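Local coordinates for putative exported protein (Bacteroides fragilis, PDB 3FZX) that binds calcium ions and, as a putative exported protein with a YmcC-like fold, may bind lipids, at the interface of chains A and B. Numbering follows the deposited sequence. Chains: chain A/B, Putative exported protein.

Contact 1: the interface of chains A and B. Residues chain A 130-131, 140-142, 175; chain B 44, 46.
At the end of strand 30-44, where a β-hairpin of this DUF3108-like, YmcC-fold protein turns towards strand 47-58, B:Tyr44 is inserted against strands 127-133 and 140-158 of chain A, and B:Ser46 of the same turn follows it. The phenol ring lies between two arginines. On one face the extended side chain of A:Arg130 runs antiparallel to the tyrosine, its CD packed over the ring 4.0 Å from the centroid in a CH-π contact. The guanidinium plane is only 5° from the ring plane, so the two flat groups lie face against face, offset towards their rims. From the opposite side comes the aliphatic part of A:Arg140, with CD 4.0 Å from B:Tyr44 CZ; its guanidinium stands nearly upright to the ring, at 77°. The rim at CD1 is flanked on the A:Arg130 side by the CB methylene of A:Glu142 and on the other by A:Trp175, whose CZ3 approaches obliquely to 3.6 Å from that same B:Tyr44 CD1. With chi1 at -72°, the tyrosine places CG opposite its carbonyl carbon, and the ring reaches inward until its hydroxyl OH hydrogen-bonds A:Leu131 O at 3.0 Å. A:Ala141 O is a second, weak acceptor, so the phenol oxygen lies near carbonyls of two strands.

A polar cluster caps the other end. A:Arg130 grips A:Glu142 side-on with two nitrogens directed at one oxygen: NE is 2.7 Å from OE1, on its anti lone pair, while NH2 meets OE1 almost along the C-O bond. That salt bridge holds the guanidinium flat above the tyrosine. NH2 also donates in its own plane to B:Ser46 OG at 3.0 Å, and this hydroxyl hydrogen-bonds back to A:Glu142 OE1 at 2.9 Å, so A:Glu142 OE1 faces three donor atoms from two side chains. The serine thus closes a small ring of polar atoms across the chain boundary, its OG also 3.2 Å from A:Glu142 OE2 in a weak bond.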
# COMPACT_ATOMS: atom_id res chain seq x y z
N ARG A 130 -8.77 4.33 3.62
CA ARG A 130 -10.11 3.87 4.01
C ARG A 130 -10.02 3.12 5.34
O ARG A 130 -9.12 2.30 5.53
CB ARG A 130 -10.71 2.99 2.91
CG ARG A 130 -11.12 3.83 1.65
CD ARG A 130 -11.43 2.98 0.49
NE ARG A 130 -12.05 3.72 -0.60
CZ ARG A 130 -12.40 3.21 -1.78
NH1 ARG A 130 -12.17 1.93 -2.06
NH2 ARG A 130 -12.99 3.98 -2.68
N LEU A 131 -10.94 3.43 6.26
CA LEU A 131 -11.02 2.74 7.54
C LEU A 131 -12.38 2.06 7.64
O LEU A 131 -13.38 2.53 7.11
CB LEU A 131 -10.82 3.72 8.71
CG LEU A 131 -9.55 4.57 8.64
CD1 LEU A 131 -9.77 5.86 7.87
CD2 LEU A 131 -9.02 4.88 10.03
N ARG A 140 -17.49 3.09 8.93
CA ARG A 140 -16.36 3.21 8.02
C ARG A 140 -16.13 4.66 7.58
O ARG A 140 -17.00 5.51 7.75
CB ARG A 140 -16.58 2.33 6.79
CG ARG A 140 -17.75 2.68 5.94
CD ARG A 140 -17.94 1.61 4.89
NE ARG A 140 -18.92 2.00 3.89
CZ ARG A 140 -20.24 2.01 4.07
NH1 ARG A 140 -20.80 1.70 5.24
NH2 ARG A 140 -21.02 2.38 3.09
N ALA A 141 -14.98 4.90 6.97
CA ALA A 141 -14.61 6.24 6.54
C ALA A 141 -13.62 6.17 5.39
O ALA A 141 -12.91 5.19 5.26
CB ALA A 141 -13.98 6.99 7.73
N GLU A 142 -13.59 7.22 4.58
CA GLU A 142 -12.59 7.41 3.54
C GLU A 142 -11.95 8.80 3.65
O GLU A 142 -12.68 9.81 3.73
CB GLU A 142 -13.20 7.27 2.17
CG GLU A 142 -12.21 7.48 1.01
CD GLU A 142 -12.88 7.33 -0.35
OE1 GLU A 142 -13.01 6.21 -0.85
OE2 GLU A 142 -13.25 8.36 -0.94
N TRP A 175 -15.19 11.32 3.99
CA TRP A 175 -16.53 10.82 3.88
C TRP A 175 -16.76 9.72 4.89
O TRP A 175 -15.90 8.88 5.09
CB TRP A 175 -16.74 10.26 2.50
CG TRP A 175 -18.11 9.68 2.33
CD1 TRP A 175 -19.21 10.34 1.92
CD2 TRP A 175 -18.52 8.32 2.58
NE1 TRP A 175 -20.28 9.50 1.89
CE2 TRP A 175 -19.90 8.25 2.30
CE3 TRP A 175 -17.87 7.17 3.03
CZ2 TRP A 175 -20.65 7.06 2.42
CZ3 TRP A 175 -18.60 5.98 3.16
CH2 TRP A 175 -19.98 5.94 2.87
N TYR B 44 -18.13 2.75 -1.01
CA TYR B 44 -17.78 4.13 -0.79
C TYR B 44 -18.33 4.91 -1.98
O TYR B 44 -18.47 4.35 -3.06
CB TYR B 44 -16.26 4.28 -0.68
CG TYR B 44 -15.69 3.74 0.60
CD1 TYR B 44 -15.58 4.56 1.73
CD2 TYR B 44 -15.28 2.40 0.72
CE1 TYR B 44 -15.07 4.07 2.92
CE2 TYR B 44 -14.75 1.91 1.93
CZ TYR B 44 -14.65 2.76 3.01
OH TYR B 44 -14.15 2.32 4.19
N SER B 46 -16.91 6.92 -3.94
CA SER B 46 -15.93 6.86 -5.02
C SER B 46 -15.63 5.46 -5.59
O SER B 46 -14.71 5.33 -6.40
CB SER B 46 -14.61 7.44 -4.52
OG SER B 46 -14.12 6.64 -3.46

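Contact 2: the interface of chains A and B. Residues chain A 44, 49, 51, 70, 72; chain B 102, 130, 132.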
# COMPACT_ATOMS: atom_id res chain seq x y z
N TYR A 44 18.04 -3.11 1.47
CA TYR A 44 17.91 -3.60 0.12
C TYR A 44 18.86 -2.76 -0.73
O TYR A 44 19.15 -1.62 -0.39
CB TYR A 44 16.47 -3.46 -0.36
CG TYR A 44 15.51 -4.44 0.28
CD1 TYR A 44 15.30 -5.69 -0.29
CD2 TYR A 44 14.85 -4.13 1.47
CE1 TYR A 44 14.44 -6.60 0.29
CE2 TYR A 44 13.97 -5.06 2.07
CZ TYR A 44 13.77 -6.28 1.45
OH TYR A 44 12.93 -7.20 1.99
N GLU A 49 13.89 -0.61 4.12
CA GLU A 49 12.51 -0.91 4.50
C GLU A 49 12.43 -0.90 6.03
O GLU A 49 13.21 -1.59 6.69
CB GLU A 49 12.11 -2.29 4.02
CG GLU A 49 10.62 -2.59 4.20
CD GLU A 49 9.80 -2.28 2.97
OE1 GLU A 49 10.23 -1.44 2.14
OE2 GLU A 49 8.72 -2.91 2.81
N VAL A 51 9.71 -1.52 9.20
CA VAL A 51 8.41 -1.97 9.67
C VAL A 51 8.28 -1.40 11.09
O VAL A 51 9.15 -1.63 11.93
CB VAL A 51 8.32 -3.53 9.67
CG1 VAL A 51 7.06 -4.03 10.39
CG2 VAL A 51 8.38 -4.09 8.22
N VAL A 70 4.58 0.67 7.28
CA VAL A 70 5.86 0.62 6.61
C VAL A 70 6.31 1.97 6.07
O VAL A 70 5.50 2.75 5.58
CB VAL A 70 5.80 -0.44 5.49
CG1 VAL A 70 7.08 -0.45 4.67
CG2 VAL A 70 5.55 -1.80 6.13
N ARG A 72 9.63 3.38 3.59
CA ARG A 72 10.61 2.86 2.68
C ARG A 72 11.24 3.83 1.69
O ARG A 72 10.62 4.81 1.28
CB ARG A 72 10.05 1.67 1.86
CG ARG A 72 8.98 2.03 0.86
CD ARG A 72 8.72 0.95 -0.22
NE ARG A 72 8.42 -0.38 0.30
CZ ARG A 72 7.79 -1.35 -0.37
NH1 ARG A 72 7.28 -1.14 -1.58
NH2 ARG A 72 7.62 -2.53 0.20
N MSE B 102 5.15 -6.38 1.94
CA MSE B 102 4.58 -5.05 1.78
C MSE B 102 4.89 -4.60 0.35
O MSE B 102 6.00 -4.80 -0.14
CB MSE B 102 5.21 -4.05 2.76
CG MSE B 102 5.06 -4.39 4.25
SE MSE B 102 3.43 -3.74 5.12
CE MSE B 102 2.06 -4.86 4.27
N ARG B 130 8.32 -6.16 -1.30
CA ARG B 130 9.41 -6.66 -0.47
C ARG B 130 8.87 -7.72 0.49
O ARG B 130 7.82 -7.53 1.09
CB ARG B 130 10.08 -5.51 0.29
CG ARG B 130 10.92 -4.60 -0.67
CD ARG B 130 11.34 -3.34 -0.02
NE ARG B 130 12.32 -2.60 -0.81
CZ ARG B 130 12.84 -1.43 -0.48
NH1 ARG B 130 12.45 -0.79 0.63
NH2 ARG B 130 13.76 -0.87 -1.26
N TYR B 132 10.04 -10.42 3.76
CA TYR B 132 11.07 -10.60 4.79
C TYR B 132 10.54 -11.48 5.89
O TYR B 132 9.38 -11.40 6.22
CB TYR B 132 11.51 -9.28 5.41
CG TYR B 132 10.51 -8.17 5.28
CD1 TYR B 132 9.49 -7.96 6.21
CD2 TYR B 132 10.61 -7.30 4.19
CE1 TYR B 132 8.58 -6.92 6.02
CE2 TYR B 132 9.73 -6.28 3.99
CZ TYR B 132 8.72 -6.08 4.88
OH TYR B 132 7.93 -5.03 4.56
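A:Glu49, on strand 47-58, puts its carboxylate between B:Arg130 and B:Tyr132 of strand 127-133, with A:Arg72 behind it on its own chain. The glutamate chain bends at chi2 (94°), which turns the carboxylate plane steeply to both partners, 65° from the B:Arg130 guanidinium. Despite that tilt, B:Arg130 NH1 makes a salt bridge to OE1 of A:Glu49 at 2.8 Å, arriving on the anti side but out of the carboxylate plane. The other oxygen, OE2, receives the phenol OH of B:Tyr132 at 2.9 Å on its anti lone pair. A:Arg72 fixes the carboxylate from the syn side, one nitrogen to each oxygen: NE lies 2.8 Å from A:Glu49 OE1, and NH2 gives a nearly straight bond to OE2. Each oxygen therefore has a donor from either chain. A:Arg72 NH2 also reaches B:Met102 O at 2.8 Å, from above the carbonyl plane rather than along a lone pair.

B:Tyr132 crosses A:Tyr44 at about a right angle, with the A:Tyr44 hydroxyl lying in plane at the ring's edge. Across the ring, A:Val51 CG2 packs over the rim, 3.6 Å from B:Tyr132 CE1. A:Val70 meets the selenomethionine B:Met102, though the modelled closeness there is doubtful. The two arginines share the glutamate, whose negative charge would offset theirs. In this crystal the site joins the chains by a charged network flanked by apolar groups, as it would in a dimer if one forms.

The Cα centres of contact 1 and contact 2 lie about 26 Å apart, on opposite sides of the two-fold axis relating the chains. Both use the end of strand 30-44 and strand 127-133, contact 1 adding the following turn and contact 2 strand 47-58, and both contain Tyr44 and Arg130, chains exchanged. The twin of contact 2 therefore merges with contact 1 around one arginine, whose NE and NH2 serve the first network and whose NH1 serves the second. Two such composite patches pin the pair of molecules at separated points, as would suit a stable dimer, although the structure alone does not show that it forms in solution.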